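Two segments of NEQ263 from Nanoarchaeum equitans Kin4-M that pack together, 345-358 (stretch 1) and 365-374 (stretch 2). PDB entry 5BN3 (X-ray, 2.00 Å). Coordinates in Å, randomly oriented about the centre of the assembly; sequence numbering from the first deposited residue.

Stretch 1 345-358: KSYAKGLEARDIAT
Stretch 2 365-374: LSKEDKAYLK

Two helical segments of one chain cross at close range. Stretch 1 is helical from Lys345, continuing a helix that begins earlier in the chain, with phi/psi near -65/-40 through Asp355; stretch 2 enters through non-helical Leu365 (psi -173°) and Ser366 (-48/152) and is helical to Lys374 and beyond. The axes approach to 7.3 Å with a signed crossing angle of -109°, so the N-to-C directions are somewhat past perpendicular. The register is set where Gly350 CA lies 4.2 Å from Tyr372 CA; toward the other end of the contact, Ala357 CA and Leu365 CA are 7.8 Å apart. Together the stretches bury 555 Å².

Backbone packing is closest at Gly350, which lets the helices come this near. Gly350 CA sits 3.2 Å from Tyr372 O, and an ideal CB on Gly350 would fall 2.4 Å from Tyr372 O, a clash. One turn on, Ala353 points toward stretch 2 and its small CB rests 3.4 Å from Asp369 O. No hydrogen bond links the two stretches; within stretch 1 the helix is held by bonds such as Gly350 N to Ser346 O (2.9 Å), while in stretch 2 the bond Leu373 N to Asp369 O is weak (3.4 Å).

The aromatic contact centres on Tyr372 (chi1 -75°, m; chi2 -72°), which points toward stretch 1 and has 101 Å² covered by it, the largest share of any residue. Lys349 (chi1 -172°, t; chi2 143°) lies over one ring face in a CH-pi contact, Lys349 CG 3.8 Å from the Tyr372 ring centroid and 15° off the normal. Ser346 CB approaches Tyr372 CE1 at 3.8 Å.

The charged contact lies beyond the ring, where Lys349 (chi3 179°, t; chi4 57°, p) carries its amine to a salt bridge, Lys349 NZ to Asp369 OD1 at 3.6 Å. Asp369 (chi1 -83°, m; chi2 24°) starts sideways, but its end comes nearer. Glu368 OE2 is 4.4 Å from Lys349 NZ, an opposite charge nearby but beyond salt-bridge range.

Among the apolar contacts, Leu373 (chi1 180°, t; chi2 54°, p) also leaves sideways before its end approaches stretch 1. Leu373 CB is 4.3 Å from Ala353 CB, Leu373 CD1 3.6 Å from Arg354 CA, and Leu373 CD2 4.4 Å from Ala357 CB. Leu365 (chi1 64°, p; chi2 158°, t) places Leu365 CD1 3.6 Å from Ile356 CG1 and 4.5 Å from Ala353 CB. Ile356 points toward stretch 2 with chi1 99° and chi2 110°, both between wells.

Within stretch 2, Lys370 (chi1 -95°; chi4 53°, p) points away from stretch 1 and runs extended through chi2 and chi3 (both t), Lys370 NZ donating to Leu365 O at 2.7 Å.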

# COMPACT_ATOMS: atom_id res chain seq x y z
N LYS B 345 11.54 -32.47 12.55
CA LYS B 345 11.24 -31.99 13.91
C LYS B 345 12.49 -31.56 14.67
O LYS B 345 12.46 -30.56 15.39
CB LYS B 345 10.47 -33.06 14.69
CG LYS B 345 9.11 -33.43 14.09
CD LYS B 345 7.96 -32.84 14.89
CE LYS B 345 6.62 -33.02 14.16
NZ LYS B 345 6.27 -34.45 13.92
N SER B 346 13.58 -32.30 14.52
CA SER B 346 14.82 -31.98 15.22
C SER B 346 15.52 -30.75 14.63
O SER B 346 16.12 -29.96 15.36
CB SER B 346 15.78 -33.17 15.22
OG SER B 346 15.15 -34.33 15.75
N TYR B 347 15.45 -30.60 13.31
CA TYR B 347 16.03 -29.44 12.64
C TYR B 347 15.29 -28.18 13.06
O TYR B 347 15.91 -27.15 13.34
CB TYR B 347 15.96 -29.62 11.11
CG TYR B 347 16.65 -28.52 10.33
CD1 TYR B 347 17.99 -28.25 10.50
CD2 TYR B 347 15.95 -27.77 9.39
CE1 TYR B 347 18.62 -27.25 9.78
CE2 TYR B 347 16.57 -26.77 8.66
CZ TYR B 347 17.91 -26.52 8.86
OH TYR B 347 18.54 -25.53 8.15
N ALA B 348 13.97 -28.26 13.12
CA ALA B 348 13.14 -27.13 13.54
C ALA B 348 13.45 -26.71 14.97
O ALA B 348 13.60 -25.52 15.26
CB ALA B 348 11.67 -27.48 13.40
N LYS B 349 13.55 -27.69 15.87
CA LYS B 349 13.90 -27.42 17.26
C LYS B 349 15.31 -26.84 17.34
O LYS B 349 15.59 -25.98 18.17
CB LYS B 349 13.77 -28.69 18.10
CG LYS B 349 13.92 -28.46 19.60
CD LYS B 349 12.97 -29.36 20.39
CE LYS B 349 13.15 -29.16 21.89
NZ LYS B 349 12.95 -27.75 22.31
N GLY B 350 16.20 -27.32 16.47
CA GLY B 350 17.55 -26.81 16.40
C GLY B 350 17.59 -25.35 15.98
O GLY B 350 18.42 -24.58 16.47
N LEU B 351 16.70 -24.97 15.07
CA LEU B 351 16.64 -23.60 14.58
C LEU B 351 16.11 -22.63 15.64
O LEU B 351 16.57 -21.49 15.73
CB LEU B 351 15.80 -23.51 13.30
CG LEU B 351 16.40 -24.15 12.05
CD1 LEU B 351 15.49 -23.97 10.85
CD2 LEU B 351 17.76 -23.56 11.77
N GLU B 352 15.15 -23.09 16.43
CA GLU B 352 14.63 -22.31 17.54
C GLU B 352 15.74 -22.07 18.56
O GLU B 352 15.92 -20.96 19.04
CB GLU B 352 13.47 -23.04 18.22
CG GLU B 352 12.26 -23.29 17.32
CD GLU B 352 11.21 -24.16 17.98
OE1 GLU B 352 11.49 -24.69 19.08
OE2 GLU B 352 10.11 -24.32 17.41
N ALA B 353 16.49 -23.13 18.86
CA ALA B 353 17.62 -23.03 19.77
C ALA B 353 18.70 -22.10 19.22
O ALA B 353 19.42 -21.45 19.98
CB ALA B 353 18.20 -24.40 20.03
N ARG B 354 18.80 -22.03 17.90
CA ARG B 354 19.75 -21.14 17.24
C ARG B 354 19.33 -19.68 17.40
O ARG B 354 20.17 -18.80 17.61
CB ARG B 354 19.87 -21.49 15.75
CG ARG B 354 20.83 -20.60 14.98
CD ARG B 354 20.86 -20.95 13.50
NE ARG B 354 21.48 -22.24 13.23
CZ ARG B 354 21.53 -22.81 12.03
NH1 ARG B 354 21.00 -22.20 10.98
NH2 ARG B 354 22.11 -23.99 11.88
N ASP B 355 18.03 -19.42 17.31
CA ASP B 355 17.48 -18.07 17.45
C ASP B 355 17.83 -17.45 18.81
O ASP B 355 18.26 -16.30 18.88
CB ASP B 355 15.97 -18.08 17.24
CG ASP B 355 15.57 -18.16 15.78
OD1 ASP B 355 16.28 -17.55 14.94
OD2 ASP B 355 14.56 -18.81 15.46
N ILE B 356 17.64 -18.23 19.88
CA ILE B 356 17.91 -17.74 21.23
C ILE B 356 19.41 -17.74 21.54
O ILE B 356 19.85 -17.10 22.50
CB ILE B 356 17.11 -18.53 22.31
CG1 ILE B 356 17.97 -19.61 22.97
CG2 ILE B 356 15.84 -19.13 21.71
CD1 ILE B 356 18.32 -19.30 24.42
N ALA B 357 20.18 -18.44 20.72
CA ALA B 357 21.64 -18.45 20.85
C ALA B 357 22.22 -17.08 20.54
O ALA B 357 23.36 -16.78 20.90
CB ALA B 357 22.24 -19.50 19.94
N THR B 358 21.44 -16.26 19.85
CA THR B 358 21.76 -14.84 19.71
C THR B 358 21.14 -14.10 20.89
O THR B 358 20.44 -13.10 20.72
CB THR B 358 21.24 -14.25 18.39
OG1 THR B 358 19.89 -13.81 18.56
CG2 THR B 358 21.31 -15.28 17.27
N LEU B 365 22.72 -22.14 27.21
CA LEU B 365 21.37 -22.65 27.40
C LEU B 365 21.35 -24.16 27.63
O LEU B 365 22.40 -24.78 27.76
CB LEU B 365 20.46 -22.26 26.23
CG LEU B 365 20.75 -22.81 24.83
CD1 LEU B 365 19.50 -22.76 23.98
CD2 LEU B 365 21.87 -22.05 24.14
N SER B 366 20.15 -24.73 27.66
CA SER B 366 19.92 -26.13 28.03
C SER B 366 20.82 -27.15 27.34
O SER B 366 21.30 -26.92 26.23
CB SER B 366 18.45 -26.49 27.77
OG SER B 366 18.22 -27.87 27.98
N LYS B 367 21.05 -28.28 28.01
CA LYS B 367 21.81 -29.37 27.41
C LYS B 367 21.05 -29.95 26.22
O LYS B 367 21.61 -30.12 25.14
CB LYS B 367 22.08 -30.49 28.42
CG LYS B 367 22.63 -31.75 27.77
CD LYS B 367 22.82 -32.90 28.74
CE LYS B 367 23.18 -34.16 27.98
NZ LYS B 367 23.69 -35.26 28.85
N GLU B 368 19.77 -30.24 26.44
CA GLU B 368 18.89 -30.74 25.40
C GLU B 368 18.89 -29.79 24.21
O GLU B 368 18.95 -30.22 23.05
CB GLU B 368 17.47 -30.90 25.95
CG GLU B 368 16.48 -31.53 24.99
CD GLU B 368 15.04 -31.33 25.41
OE1 GLU B 368 14.30 -32.34 25.53
OE2 GLU B 368 14.64 -30.17 25.63
N ASP B 369 18.83 -28.50 24.49
CA ASP B 369 18.78 -27.47 23.46
C ASP B 369 20.14 -27.20 22.81
O ASP B 369 20.22 -26.54 21.78
CB ASP B 369 18.19 -26.18 24.02
CG ASP B 369 16.67 -26.19 24.02
OD1 ASP B 369 16.07 -27.29 24.03
OD2 ASP B 369 16.07 -25.09 24.01
N LYS B 370 21.21 -27.69 23.43
CA LYS B 370 22.54 -27.62 22.83
C LYS B 370 22.74 -28.75 21.83
O LYS B 370 23.52 -28.64 20.89
CB LYS B 370 23.63 -27.66 23.90
CG LYS B 370 24.12 -26.29 24.34
CD LYS B 370 25.22 -26.41 25.39
CE LYS B 370 25.70 -25.05 25.83
NZ LYS B 370 24.56 -24.19 26.25
N ALA B 371 22.02 -29.85 22.05
CA ALA B 371 22.08 -31.00 21.16
C ALA B 371 21.35 -30.72 19.84
O ALA B 371 21.84 -31.09 18.77
CB ALA B 371 21.50 -32.22 21.84
N TYR B 372 20.19 -30.09 19.93
CA TYR B 372 19.43 -29.72 18.75
C TYR B 372 20.15 -28.64 17.95
O TYR B 372 20.13 -28.64 16.72
CB TYR B 372 18.03 -29.24 19.14
CG TYR B 372 17.10 -30.36 19.54
CD1 TYR B 372 16.61 -31.24 18.59
CD2 TYR B 372 16.72 -30.54 20.86
CE1 TYR B 372 15.76 -32.27 18.95
CE2 TYR B 372 15.88 -31.57 21.23
CZ TYR B 372 15.40 -32.43 20.26
OH TYR B 372 14.56 -33.46 20.61
N LEU B 373 20.80 -27.72 18.67
CA LEU B 373 21.58 -26.65 18.05
C LEU B 373 22.69 -27.21 17.17
O LEU B 373 22.91 -26.73 16.05
CB LEU B 373 22.18 -25.75 19.13
CG LEU B 373 23.03 -24.58 18.63
CD1 LEU B 373 22.23 -23.75 17.65
CD2 LEU B 373 23.49 -23.71 19.79
N LYS B 374 23.38 -28.22 17.67
CA LYS B 374 24.46 -28.87 16.93
C LYS B 374 23.90 -29.68 15.76
O LYS B 374 24.51 -29.73 14.69
CB LYS B 374 25.26 -29.78 17.86
CG LYS B 374 26.49 -30.40 17.21
CD LYS B 374 27.08 -31.48 18.11
CE LYS B 374 28.46 -31.90 17.63
NZ LYS B 374 29.03 -32.98 18.49